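Local atomic coordinates of aminotransferase (PDB entry 3JTX), a protein that probably catalyses the pyridoxal-phosphate-dependent transfer of amino groups between amino acids and keto acids, as a class I and II (fold-type I) aminotransferase. Residues Pro13-Leu17 against Val353-Leu359; Phe327-Val333 against Gly371-Leu377. All blocks are in the same frame, centred on the assembly; numbering follows the deposited sequence.

Interaction 1. Residues Pro13-Leu17 against Val353-Leu359; sequences PFARL and VLPGRFL
An N-terminal helical turn packs here on an edge strand of the small domain of a fold-type I aminotransferase. Pro13-Leu17 lies on helix 13-20, with Arg16 N bonded to Pro13 O (2.6 Å); Val353-Leu359 runs from an extended strand (354-355) into a 3-10 turn, with Phe358 N bonded to Pro355 O (3.0 Å) and Leu359 N to Gly356 O (3.0 Å). Pro13 CA lies 6.0 Å from Phe358 CA, and Phe14 CA 6.7 Å from Leu354 CA. The contact is chiefly apolar and covers 398 Å². Pro13 CG reaches Leu359 CD2 at 3.7 Å, while Leu17, in the t,p rotamer, brings CD1 to 3.4 Å from Pro355 CD. Phe358 (chi1 m) receives Arg16 CB over one face of its ring. Phe14 N hydrogen-bonds a MES molecule, probably from the crystallisation liquor. With chi1-chi3 m,t,m, Arg16 NH2 crowds Phe358 O at 2.4 Å with poor hydrogen-bond geometry; a water also joins the two segments, accepting from Arg16 NH2 (3.2 Å) and donating to Arg357 O (3.2 Å).

Interaction 2. Residues Phe327-Val333 against Gly371-Leu377; sequences FYIWLKV and GYVRIAL
Gly371, with positive phi (89°), leads into strand 372-376, which runs antiparallel to strand 328-332; the short axes approach to 4.7 Å at 159°. Gly371 O accepts from Val333 N (2.9 Å), and a water donates to Gly371 O (2.6 Å) and Val333 O (3.2 Å). Tyr372, opposite Lys332 in a non-hydrogen-bonded pair, has chi1 m and stacks offset on the five-membered ring of Trp330 (t), centroids 4.2 Å apart and planes at 6°; Tyr372 CB sits over the six-membered ring of Trp330, 3.5 Å from its centroid, a CH-pi contact. Val373 pairs with Leu331 through Leu331 N to Val373 O (2.9 Å) and Val373 N to Leu331 O (3.0 Å). These are the small-domain sheet strands of the PLP-dependent aminotransferase fold, with 372-376 central between 328-332 and 354-355. Arg374, opposite Trp330, extends t,t,p so that Tyr328 CE1 lies over its guanidinium. Arg374 NH2 salt-bridges a bound MES sulfonate and hydrogen-bonds His36 O, and Arg374 NH1 hydrogen-bonds Asn179 OD1, consistent with the substrate-carboxylate arginine of this family. Ile375 repeats the hydrogen-bonded pairing with Ile329 (Ile329 N to Ile375 O 2.8 Å, Ile375 N to Ile329 O 2.9 Å); on this Val373 face, Ile329 meets helix 294-314 and Leu331 helix 338-349. Ala376 CB touches Tyr328 CE1 at 3.8 Å. Leu377 N donates to Phe327 O (2.9 Å), and Leu377 CD1 lies 4.0 Å from Ile329 CD1.

Both interactions draw on one three-stranded antiparallel sheet. Interaction 2 joins its central strand to one outer strand and is mostly buried, held by a regular backbone ladder; interaction 1 sits on the other outer strand, is partly buried, and is made of apolar side-chain contacts, with one bridging water, against helix 13-20. The two meet directly: Gly356 N lies 2.8 Å from Tyr372 O and Leu354 O 2.9 Å from Arg374 N, both probable hydrogen bonds, and Gly356 CA packs 3.5 Å from Trp330 CH2. Phe14 N and Arg374 NH2 are close enough, 5.9 Å apart, to share one MES sulfonate, which may mark a pocket.

Interaction 1. Residues Pro13-Leu17 against Val353-Leu359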
ATOM      1  N   PRO A  13      17.227  -6.014 -10.024  1.00 34.25           N
ATOM      2  CA  PRO A  13      18.334  -6.450 -10.880  1.00 34.74           C
ATOM      3  C   PRO A  13      19.652  -5.727 -10.569  1.00 35.48           C
ATOM      4  O   PRO A  13      20.694  -6.388 -10.525  1.00 35.14           O
ATOM      5  CB  PRO A  13      17.855  -6.095 -12.290  1.00 34.85           C
ATOM      6  CG  PRO A  13      16.352  -6.087 -12.203  1.00 34.99           C
ATOM      7  CD  PRO A  13      16.029  -5.636 -10.803  1.00 34.23           C
ATOM      8  N   PHE A  14      19.594  -4.406 -10.314  1.00 36.20           N
ATOM      9  CA  PHE A  14      20.807  -3.589 -10.071  1.00 36.71           C
ATOM     10  C   PHE A  14      21.713  -4.239  -9.036  1.00 37.16           C
ATOM     11  O   PHE A  14      22.943  -4.129  -9.131  1.00 36.82           O
ATOM     12  CB  PHE A  14      20.479  -2.144  -9.648  1.00 37.12           C
ATOM     13  CG  PHE A  14      20.452  -1.932  -8.144  1.00 38.26           C
ATOM     14  CD1 PHE A  14      21.638  -1.736  -7.428  1.00 39.35           C
ATOM     15  CD2 PHE A  14      19.244  -1.954  -7.442  1.00 39.96           C
ATOM     16  CE1 PHE A  14      21.617  -1.552  -6.043  1.00 40.66           C
ATOM     17  CE2 PHE A  14      19.214  -1.772  -6.053  1.00 40.63           C
ATOM     18  CZ  PHE A  14      20.405  -1.570  -5.354  1.00 40.50           C
ATOM     19  N   ALA A  15      21.117  -4.912  -8.050  1.00 37.72           N
ATOM     20  CA  ALA A  15      21.900  -5.615  -7.031  1.00 38.42           C
ATOM     21  C   ALA A  15      22.717  -6.767  -7.606  1.00 38.60           C
ATOM     22  O   ALA A  15      23.778  -7.082  -7.085  1.00 39.50           O
ATOM     23  CB  ALA A  15      21.002  -6.114  -5.887  1.00 38.47           C
ATOM     24  N   ARG A  16      22.242  -7.388  -8.677  1.00 38.97           N
ATOM     25  CA  ARG A  16      22.922  -8.573  -9.243  1.00 39.33           C
ATOM     26  C   ARG A  16      24.248  -8.268  -9.928  1.00 38.23           C
ATOM     27  O   ARG A  16      25.055  -9.171 -10.167  1.00 38.32           O
ATOM     28  CB  ARG A  16      22.018  -9.301 -10.223  1.00 40.31           C
ATOM     29  CG  ARG A  16      20.862  -9.997  -9.545  1.00 42.47           C
ATOM     30  CD  ARG A  16      20.337 -11.091 -10.434  1.00 45.17           C
ATOM     31  NE  ARG A  16      19.389 -10.585 -11.425  1.00 48.14           N
ATOM     32  CZ  ARG A  16      19.003 -11.255 -12.510  1.00 48.97           C
ATOM     33  NH1 ARG A  16      19.502 -12.467 -12.784  1.00 49.32           N
ATOM     34  NH2 ARG A  16      18.123 -10.706 -13.335  1.00 49.08           N
ATOM     35  N   LEU A  17      24.460  -6.999 -10.252  1.00 37.05           N
ATOM     36  CA  LEU A  17      25.734  -6.566 -10.769  1.00 36.09           C
ATOM     37  C   LEU A  17      26.858  -6.943  -9.782  1.00 34.95           C
ATOM     38  O   LEU A  17      27.919  -7.404 -10.199  1.00 33.94           O
ATOM     39  CB  LEU A  17      25.716  -5.054 -11.053  1.00 36.00           C
ATOM     40  CG  LEU A  17      26.862  -4.570 -11.936  1.00 36.83           C
ATOM     41  CD1 LEU A  17      26.792  -5.268 -13.290  1.00 34.99           C
ATOM     42  CD2 LEU A  17      26.867  -3.034 -12.079  1.00 37.91           C
ATOM     43  N   VAL A 353      27.334  -0.272 -15.407  1.00 12.78           N
ATOM     44  CA  VAL A 353      26.190  -0.452 -16.316  1.00 12.46           C
ATOM     45  C   VAL A 353      25.552  -1.811 -16.055  1.00 12.95           C
ATOM     46  O   VAL A 353      26.174  -2.681 -15.460  1.00 13.72           O
ATOM     47  CB  VAL A 353      26.583  -0.315 -17.812  1.00 11.67           C
ATOM     48  CG1 VAL A 353      27.246   1.039 -18.057  1.00 11.46           C
ATOM     49  CG2 VAL A 353      27.490  -1.463 -18.276  1.00 12.29           C
ATOM     50  N   LEU A 354      24.309  -1.994 -16.493  1.00 12.95           N
ATOM     51  CA  LEU A 354      23.554  -3.222 -16.181  1.00 13.74           C
ATOM     52  C   LEU A 354      23.545  -4.206 -17.361  1.00 14.06           C
ATOM     53  O   LEU A 354      22.975  -3.889 -18.419  1.00 13.70           O
ATOM     54  CB  LEU A 354      22.115  -2.864 -15.812  1.00 14.34           C
ATOM     55  CG  LEU A 354      21.313  -3.977 -15.116  1.00 15.99           C
ATOM     56  CD1 LEU A 354      21.951  -4.362 -13.777  1.00 16.85           C
ATOM     57  CD2 LEU A 354      19.868  -3.560 -14.906  1.00 19.46           C
ATOM     58  N   PRO A 355      24.163  -5.403 -17.195  1.00 13.82           N
ATOM     59  CA  PRO A 355      24.046  -6.422 -18.224  1.00 14.32           C
ATOM     60  C   PRO A 355      22.580  -6.697 -18.572  1.00 14.28           C
ATOM     61  O   PRO A 355      21.748  -6.950 -17.683  1.00 13.95           O
ATOM     62  CB  PRO A 355      24.712  -7.644 -17.573  1.00 14.55           C
ATOM     63  CG  PRO A 355      25.728  -7.046 -16.683  1.00 14.15           C
ATOM     64  CD  PRO A 355      25.040  -5.856 -16.103  1.00 14.40           C
ATOM     65  N   GLY A 356      22.253  -6.606 -19.854  1.00 14.63           N
ATOM     66  CA  GLY A 356      20.858  -6.731 -20.292  1.00 14.06           C
ATOM     67  C   GLY A 356      20.232  -8.064 -19.936  1.00 14.31           C
ATOM     68  O   GLY A 356      19.019  -8.154 -19.718  1.00 13.64           O
ATOM     69  N   ARG A 357      21.045  -9.110 -19.869  1.00 14.84           N
ATOM     70  CA  ARG A 357      20.544 -10.444 -19.511  1.00 15.86           C
ATOM     71  C   ARG A 357      19.862 -10.442 -18.138  1.00 16.18           C
ATOM     72  O   ARG A 357      18.967 -11.259 -17.870  1.00 16.69           O
ATOM     73  CB  ARG A 357      21.673 -11.489 -19.584  1.00 15.92           C
ATOM     74  CG  ARG A 357      22.704 -11.390 -18.470  1.00 16.57           C
ATOM     75  CD  ARG A 357      23.897 -12.297 -18.740  1.00 17.48           C
ATOM     76  NE  ARG A 357      24.594 -11.894 -19.956  1.00 18.80           N
ATOM     77  CZ  ARG A 357      25.567 -12.586 -20.541  1.00 21.79           C
ATOM     78  NH1 ARG A 357      25.984 -13.739 -20.027  1.00 23.47           N
ATOM     79  NH2 ARG A 357      26.143 -12.115 -21.638  1.00 22.52           N
ATOM     80  N   PHE A 358      20.239  -9.495 -17.284  1.00 15.97           N
ATOM     81  CA  PHE A 358      19.640  -9.404 -15.952  1.00 17.22           C
ATOM     82  C   PHE A 358      18.213  -8.869 -15.934  1.00 17.34           C
ATOM     83  O   PHE A 358      17.538  -8.955 -14.892  1.00 17.15           O
ATOM     84  CB  PHE A 358      20.528  -8.562 -15.017  1.00 17.37           C
ATOM     85  CG  PHE A 358      21.886  -9.184 -14.700  1.00 18.02           C
ATOM     86  CD1 PHE A 358      22.157 -10.528 -14.931  1.00 22.62           C
ATOM     87  CD2 PHE A 358      22.884  -8.408 -14.132  1.00 21.36           C
ATOM     88  CE1 PHE A 358      23.412 -11.078 -14.612  1.00 23.38           C
ATOM     89  CE2 PHE A 358      24.142  -8.952 -13.814  1.00 20.85           C
ATOM     90  CZ  PHE A 358      24.401 -10.277 -14.054  1.00 21.79           C
ATOM     91  N   LEU A 359      17.756  -8.299 -17.054  1.00 17.61           N
ATOM     92  CA  LEU A 359      16.402  -7.742 -17.174  1.00 18.06           C
ATOM     93  C   LEU A 359      15.468  -8.638 -17.991  1.00 19.25           C
ATOM     94  O   LEU A 359      14.333  -8.243 -18.308  1.00 19.00           O
ATOM     95  CB  LEU A 359      16.460  -6.349 -17.845  1.00 17.62           C
ATOM     96  CG  LEU A 359      17.285  -5.287 -17.114  1.00 17.71           C
ATOM     97  CD1 LEU A 359      17.346  -3.979 -17.916  1.00 16.59           C
ATOM     98  CD2 LEU A 359      16.664  -5.052 -15.750  1.00 15.69           C
TER
HETATM   99  O   HOH W   1      17.789 -13.099 -15.464  1.00 47.21           O

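Interaction 2. Residues Phe327-Val333 against Gly371-Leu377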
ATOM      1  N   PHE A 327      14.955   7.796 -19.891  1.00 16.43           N
ATOM      2  CA  PHE A 327      16.337   8.187 -19.615  1.00 16.62           C
ATOM      3  C   PHE A 327      17.351   7.049 -19.756  1.00 16.48           C
ATOM      4  O   PHE A 327      18.479   7.145 -19.247  1.00 18.01           O
ATOM      5  CB  PHE A 327      16.476   8.965 -18.272  1.00 15.82           C
ATOM      6  CG  PHE A 327      15.922   8.273 -17.040  1.00 16.18           C
ATOM      7  CD1 PHE A 327      16.357   7.013 -16.645  1.00 15.19           C
ATOM      8  CD2 PHE A 327      15.023   8.946 -16.211  1.00 17.01           C
ATOM      9  CE1 PHE A 327      15.883   6.430 -15.479  1.00 16.33           C
ATOM     10  CE2 PHE A 327      14.535   8.360 -15.053  1.00 16.79           C
ATOM     11  CZ  PHE A 327      14.970   7.100 -14.683  1.00 17.22           C
ATOM     12  N   TYR A 328      16.987   6.002 -20.494  1.00 16.08           N
ATOM     13  CA  TYR A 328      17.894   4.876 -20.740  1.00 15.82           C
ATOM     14  C   TYR A 328      18.470   4.896 -22.139  1.00 15.64           C
ATOM     15  O   TYR A 328      17.800   5.328 -23.094  1.00 16.20           O
ATOM     16  CB  TYR A 328      17.176   3.542 -20.536  1.00 15.61           C
ATOM     17  CG  TYR A 328      16.605   3.404 -19.163  1.00 15.93           C
ATOM     18  CD1 TYR A 328      17.437   3.243 -18.048  1.00 15.96           C
ATOM     19  CD2 TYR A 328      15.239   3.438 -18.965  1.00 16.79           C
ATOM     20  CE1 TYR A 328      16.898   3.118 -16.765  1.00 16.12           C
ATOM     21  CE2 TYR A 328      14.691   3.317 -17.694  1.00 15.64           C
ATOM     22  CZ  TYR A 328      15.512   3.150 -16.602  1.00 15.96           C
ATOM     23  OH  TYR A 328      14.932   3.067 -15.343  1.00 15.78           O
ATOM     24  N   ILE A 329      19.723   4.456 -22.244  1.00 15.09           N
ATOM     25  CA  ILE A 329      20.313   4.043 -23.501  1.00 14.27           C
ATOM     26  C   ILE A 329      20.456   2.504 -23.406  1.00 14.98           C
ATOM     27  O   ILE A 329      21.085   1.984 -22.481  1.00 14.57           O
ATOM     28  CB  ILE A 329      21.690   4.675 -23.727  1.00 14.58           C
ATOM     29  CG1 ILE A 329      21.577   6.206 -23.826  1.00 14.53           C
ATOM     30  CG2 ILE A 329      22.322   4.125 -24.991  1.00 12.86           C
ATOM     31  CD1 ILE A 329      22.916   6.893 -24.009  1.00 13.19           C
ATOM     32  N   TRP A 330      19.836   1.796 -24.345  1.00 14.56           N
ATOM     33  CA  TRP A 330      19.936   0.334 -24.444  1.00 15.22           C
ATOM     34  C   TRP A 330      21.042   0.065 -25.455  1.00 14.95           C
ATOM     35  O   TRP A 330      20.800  -0.036 -26.663  1.00 15.35           O
ATOM     36  CB  TRP A 330      18.554  -0.209 -24.860  1.00 15.18           C
ATOM     37  CG  TRP A 330      18.297  -1.704 -24.925  1.00 15.92           C
ATOM     38  CD1 TRP A 330      17.730  -2.383 -25.990  1.00 16.86           C
ATOM     39  CD2 TRP A 330      18.470  -2.675 -23.887  1.00 15.08           C
ATOM     40  NE1 TRP A 330      17.569  -3.705 -25.678  1.00 17.00           N
ATOM     41  CE2 TRP A 330      18.027  -3.917 -24.401  1.00 15.37           C
ATOM     42  CE3 TRP A 330      18.972  -2.622 -22.580  1.00 14.57           C
ATOM     43  CZ2 TRP A 330      18.082  -5.102 -23.653  1.00 14.26           C
ATOM     44  CZ3 TRP A 330      19.041  -3.808 -21.839  1.00 15.28           C
ATOM     45  CH2 TRP A 330      18.578  -5.020 -22.367  1.00 15.16           C
ATOM     46  N   LEU A 331      22.269  -0.036 -24.955  1.00 15.04           N
ATOM     47  CA  LEU A 331      23.450  -0.028 -25.801  1.00 14.94           C
ATOM     48  C   LEU A 331      23.824  -1.424 -26.313  1.00 15.34           C
ATOM     49  O   LEU A 331      24.090  -2.347 -25.531  1.00 14.59           O
ATOM     50  CB  LEU A 331      24.631   0.589 -25.041  1.00 15.22           C
ATOM     51  CG  LEU A 331      25.909   0.749 -25.871  1.00 15.65           C
ATOM     52  CD1 LEU A 331      25.696   1.808 -26.969  1.00 14.11           C
ATOM     53  CD2 LEU A 331      27.116   1.099 -24.999  1.00 15.58           C
ATOM     54  N   LYS A 332      23.852  -1.567 -27.634  1.00 15.41           N
ATOM     55  CA  LYS A 332      24.288  -2.803 -28.272  1.00 15.97           C
ATOM     56  C   LYS A 332      25.793  -2.985 -28.073  1.00 15.81           C
ATOM     57  O   LYS A 332      26.591  -2.126 -28.451  1.00 15.17           O
ATOM     58  CB  LYS A 332      23.933  -2.789 -29.769  1.00 16.47           C
ATOM     59  CG  LYS A 332      24.168  -4.125 -30.494  1.00 18.38           C
ATOM     60  CD  LYS A 332      23.802  -4.027 -31.993  1.00 21.64           C
ATOM     61  CE  LYS A 332      24.525  -5.082 -32.836  1.00 23.88           C
ATOM     62  NZ  LYS A 332      24.155  -5.027 -34.295  1.00 26.97           N
ATOM     63  N   VAL A 333      26.156  -4.113 -27.464  1.00 15.97           N
ATOM     64  CA  VAL A 333      27.533  -4.466 -27.190  1.00 15.83           C
ATOM     65  C   VAL A 333      28.159  -5.068 -28.462  1.00 16.51           C
ATOM     66  O   VAL A 333      27.673  -6.086 -28.967  1.00 16.46           O
ATOM     67  CB  VAL A 333      27.617  -5.492 -26.034  1.00 15.73           C
ATOM     68  CG1 VAL A 333      29.061  -5.980 -25.838  1.00 14.38           C
ATOM     69  CG2 VAL A 333      27.039  -4.870 -24.750  1.00 15.53           C
ATOM     70  N   GLY A 371      23.566  -9.256 -25.022  1.00 18.38           N
ATOM     71  CA  GLY A 371      24.148  -8.442 -26.085  1.00 17.57           C
ATOM     72  C   GLY A 371      23.871  -6.956 -25.959  1.00 17.31           C
ATOM     73  O   GLY A 371      24.272  -6.180 -26.832  1.00 17.38           O
ATOM     74  N   TYR A 372      23.205  -6.561 -24.871  1.00 16.45           N
ATOM     75  CA  TYR A 372      22.899  -5.161 -24.564  1.00 15.84           C
ATOM     76  C   TYR A 372      23.246  -4.858 -23.128  1.00 15.01           C
ATOM     77  O   TYR A 372      23.220  -5.753 -22.306  1.00 14.04           O
ATOM     78  CB  TYR A 372      21.402  -4.887 -24.744  1.00 16.16           C
ATOM     79  CG  TYR A 372      20.984  -4.898 -26.186  1.00 17.00           C
ATOM     80  CD1 TYR A 372      21.001  -3.730 -26.941  1.00 17.77           C
ATOM     81  CD2 TYR A 372      20.592  -6.078 -26.804  1.00 19.95           C
ATOM     82  CE1 TYR A 372      20.637  -3.738 -28.281  1.00 19.87           C
ATOM     83  CE2 TYR A 372      20.216  -6.092 -28.153  1.00 22.10           C
ATOM     84  CZ  TYR A 372      20.252  -4.921 -28.881  1.00 22.54           C
ATOM     85  OH  TYR A 372      19.895  -4.928 -30.216  1.00 26.11           O
ATOM     86  N   VAL A 373      23.576  -3.594 -22.843  1.00 14.34           N
ATOM     87  CA  VAL A 373      23.625  -3.100 -21.475  1.00 14.33           C
ATOM     88  C   VAL A 373      22.683  -1.916 -21.339  1.00 14.68           C
ATOM     89  O   VAL A 373      22.539  -1.102 -22.265  1.00 13.84           O
ATOM     90  CB  VAL A 373      25.066  -2.700 -21.016  1.00 14.21           C
ATOM     91  CG1 VAL A 373      25.972  -3.908 -20.988  1.00 13.92           C
ATOM     92  CG2 VAL A 373      25.678  -1.567 -21.907  1.00 14.28           C
ATOM     93  N   ARG A 374      22.017  -1.828 -20.194  1.00 14.60           N
ATOM     94  CA  ARG A 374      21.238  -0.652 -19.885  1.00 14.97           C
ATOM     95  C   ARG A 374      22.120   0.404 -19.204  1.00 15.14           C
ATOM     96  O   ARG A 374      22.798   0.129 -18.220  1.00 15.11           O
ATOM     97  CB  ARG A 374      20.024  -0.988 -19.013  1.00 14.93           C
ATOM     98  CG  ARG A 374      19.019   0.140 -18.971  1.00 15.74           C
ATOM     99  CD  ARG A 374      17.967  -0.089 -17.952  1.00 15.37           C
ATOM    100  NE  ARG A 374      18.470  -0.068 -16.595  1.00 13.57           N
ATOM    101  CZ  ARG A 374      17.737  -0.361 -15.521  1.00 14.98           C
ATOM    102  NH1 ARG A 374      16.457  -0.680 -15.648  1.00 14.44           N
ATOM    103  NH2 ARG A 374      18.273  -0.309 -14.310  1.00 16.42           N
ATOM    104  N   ILE A 375      22.100   1.616 -19.757  1.00 15.26           N
ATOM    105  CA  ILE A 375      22.769   2.785 -19.183  1.00 15.58           C
ATOM    106  C   ILE A 375      21.694   3.821 -18.866  1.00 15.59           C
ATOM    107  O   ILE A 375      20.901   4.165 -19.747  1.00 15.63           O
ATOM    108  CB  ILE A 375      23.767   3.401 -20.213  1.00 15.93           C
ATOM    109  CG1 ILE A 375      24.880   2.416 -20.544  1.00 18.09           C
ATOM    110  CG2 ILE A 375      24.377   4.674 -19.701  1.00 16.88           C
ATOM    111  CD1 ILE A 375      25.685   2.769 -21.829  1.00 16.28           C
ATOM    112  N   ALA A 376      21.645   4.285 -17.617  1.00 15.48           N
ATOM    113  CA  ALA A 376      20.712   5.325 -17.181  1.00 15.88           C
ATOM    114  C   ALA A 376      21.455   6.647 -17.103  1.00 16.53           C
ATOM    115  O   ALA A 376      22.485   6.723 -16.449  1.00 16.64           O
ATOM    116  CB  ALA A 376      20.102   4.968 -15.796  1.00 15.34           C
ATOM    117  N   LEU A 377      20.937   7.681 -17.763  1.00 16.89           N
ATOM    118  CA  LEU A 377      21.540   9.012 -17.721  1.00 17.14           C
ATOM    119  C   LEU A 377      20.891   9.859 -16.617  1.00 17.73           C
ATOM    120  O   LEU A 377      20.246  10.884 -16.877  1.00 18.08           O
ATOM    121  CB  LEU A 377      21.428   9.693 -19.092  1.00 17.42           C
ATOM    122  CG  LEU A 377      22.148   8.995 -20.269  1.00 17.58           C
ATOM    123  CD1 LEU A 377      22.123   9.871 -21.524  1.00 18.51           C
ATOM    124  CD2 LEU A 377      23.577   8.592 -19.934  1.00 18.76           C
TER
HETATM  125  O   HOH W   2      24.716  -7.414 -29.083  1.00 36.98           O